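PDB 7D29: AlyQ from Persicobacter sp. CCB-QB2, which probably acts as an alginate lyase and carries an F5/8 type C domain, a family whose members commonly bind carbohydrates. Local coordinates for residues 61-66 against 125-130. Numbering follows the deposited sequence. Where two conformers were deposited one is given.
With CA (calcium ion), chain B.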
# COMPACT_ATOMS: atom_id res chain seq x y z
N ALA A 61 0.67 6.18 2.46
CA ALA A 61 1.50 7.33 2.91
C ALA A 61 2.93 6.85 2.90
O ALA A 61 3.21 5.83 3.49
CB ALA A 61 1.13 7.81 4.30
N TRP A 62 3.77 7.58 2.25
CA TRP A 62 5.17 7.16 2.00
C TRP A 62 6.08 7.83 3.02
O TRP A 62 5.92 9.02 3.31
CB TRP A 62 5.55 7.52 0.56
CG TRP A 62 4.79 6.72 -0.44
CD1 TRP A 62 3.63 7.09 -1.09
CD2 TRP A 62 5.10 5.41 -0.91
NE1 TRP A 62 3.18 6.08 -1.88
CE2 TRP A 62 4.08 5.04 -1.82
CE3 TRP A 62 6.11 4.47 -0.62
CZ2 TRP A 62 4.09 3.81 -2.46
CZ3 TRP A 62 6.11 3.27 -1.28
CH2 TRP A 62 5.10 2.94 -2.17
N TYR A 63 7.07 7.10 3.54
CA TYR A 63 8.13 7.68 4.38
C TYR A 63 8.91 8.70 3.55
O TYR A 63 9.30 8.38 2.40
CB TYR A 63 9.07 6.56 4.78
CG TYR A 63 10.20 7.01 5.67
CD1 TYR A 63 9.94 7.49 6.94
CD2 TYR A 63 11.51 6.87 5.26
CE1 TYR A 63 10.97 7.85 7.80
CE2 TYR A 63 12.54 7.22 6.11
CZ TYR A 63 12.27 7.73 7.36
OH TYR A 63 13.31 8.12 8.19
N ASN A 64 9.16 9.88 4.11
CA ASN A 64 9.81 10.99 3.35
C ASN A 64 9.08 11.19 2.00
O ASN A 64 9.70 11.51 0.95
CB ASN A 64 11.30 10.71 3.16
CG ASN A 64 12.11 10.86 4.43
OD1 ASN A 64 11.69 11.50 5.38
ND2 ASN A 64 13.30 10.30 4.44
N GLY A 65 7.74 11.03 2.00
CA GLY A 65 6.95 11.12 0.77
C GLY A 65 6.92 12.50 0.13
O GLY A 65 6.68 12.58 -1.08
N ASP A 66 7.28 13.53 0.88
CA ASP A 66 7.35 14.92 0.37
C ASP A 66 8.76 15.23 -0.12
O ASP A 66 9.00 16.37 -0.52
CB ASP A 66 6.91 15.88 1.46
CG ASP A 66 7.91 16.02 2.62
OD1 ASP A 66 8.85 15.18 2.76
OD2 ASP A 66 7.73 16.97 3.37
N SER A 125 9.65 2.18 2.03
CA SER A 125 9.24 2.61 3.38
C SER A 125 7.87 3.29 3.31
O SER A 125 7.75 4.33 2.69
CB SER A 125 10.24 3.50 4.04
OG SER A 125 11.45 2.79 4.30
N ILE A 126 6.92 2.68 3.99
CA ILE A 126 5.48 3.08 3.96
C ILE A 126 5.07 3.33 5.39
O ILE A 126 5.23 2.42 6.26
CB ILE A 126 4.62 1.99 3.28
CG1 ILE A 126 5.04 1.81 1.81
CG2 ILE A 126 3.14 2.36 3.32
CD1 ILE A 126 4.32 0.73 1.09
N THR A 127 4.43 4.48 5.66
CA THR A 127 4.00 4.79 7.02
C THR A 127 2.55 4.41 7.31
O THR A 127 2.23 4.12 8.49
CB THR A 127 4.18 6.28 7.28
OG1 THR A 127 3.35 7.03 6.40
CG2 THR A 127 5.62 6.70 7.16
N GLU A 128 1.68 4.36 6.31
CA GLU A 128 0.25 4.04 6.50
C GLU A 128 -0.32 3.52 5.19
O GLU A 128 0.06 4.02 4.15
CB GLU A 128 -0.59 5.25 6.95
CG GLU A 128 -1.98 4.95 7.53
CD GLU A 128 -2.68 6.20 8.11
OE1 GLU A 128 -2.18 7.34 7.82
OE2 GLU A 128 -3.69 6.09 8.83
N VAL A 129 -1.24 2.58 5.30
CA VAL A 129 -2.02 2.10 4.15
C VAL A 129 -3.48 2.03 4.58
O VAL A 129 -3.80 1.60 5.73
CB VAL A 129 -1.53 0.74 3.64
CG1 VAL A 129 -2.45 0.17 2.60
CG2 VAL A 129 -0.11 0.83 3.10
N ALA A 130 -4.38 2.37 3.67
CA ALA A 130 -5.81 2.16 3.89
C ALA A 130 -6.41 1.68 2.57
O ALA A 130 -5.91 2.04 1.49
CB ALA A 130 -6.52 3.36 4.44
CA CA B . 2.48 3.96 10.76
O HOH W 1 4.24 9.55 5.45
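Trp62 sets the benzo atoms CE3, CZ3 and CH2 of its indole beside Ile126, CZ3 lying 3.6 Å from Ile126 CG1, and both side chains point the same way from an antiparallel, non-hydrogen-bonded pair. The pair joins strands 52-62 and 123-133 in the beta-sandwich of an F5/8 type C domain. With CG anti to the carbonyl carbon (chi1 -67°), the benzo ring sits beside Ile126 while NE1 points away from it and donates to Tyr101 OH; Phe72 meets the ring obliquely. Replacing Trp62 by an alanine is likely to open a gap beside Ile126 CG1 and CD1 and leave the Tyr101 hydroxyl without this partner. A classic beta bulge follows, because Thr127 and Glu128 both face Ala61: Ala61 N donates almost straight to Glu128 O (2.8 Å, 173° at the hydrogen), and Thr127 N donates to Ala61 O (2.8 Å, 152°). At this corner Thr127 O turns at 2.3 Å to the calcium ion, whose other ligands include Asn26 O, Asn31 O, Thr34 O and Asp29 OD1. Past the Trp62-Ile126 pair, away from the bulge, Tyr63 N reaches Ser125 O at 3.0 Å from above the carbonyl plane, and Tyr63 CB packs 3.4 Å from Ser125 CB. Trp62 also opens a type II turn ending at Gly65. Trp62 O accepts a hydrogen bond from a water at 2.8 Å, and the same water accepts one from Thr127 OG1.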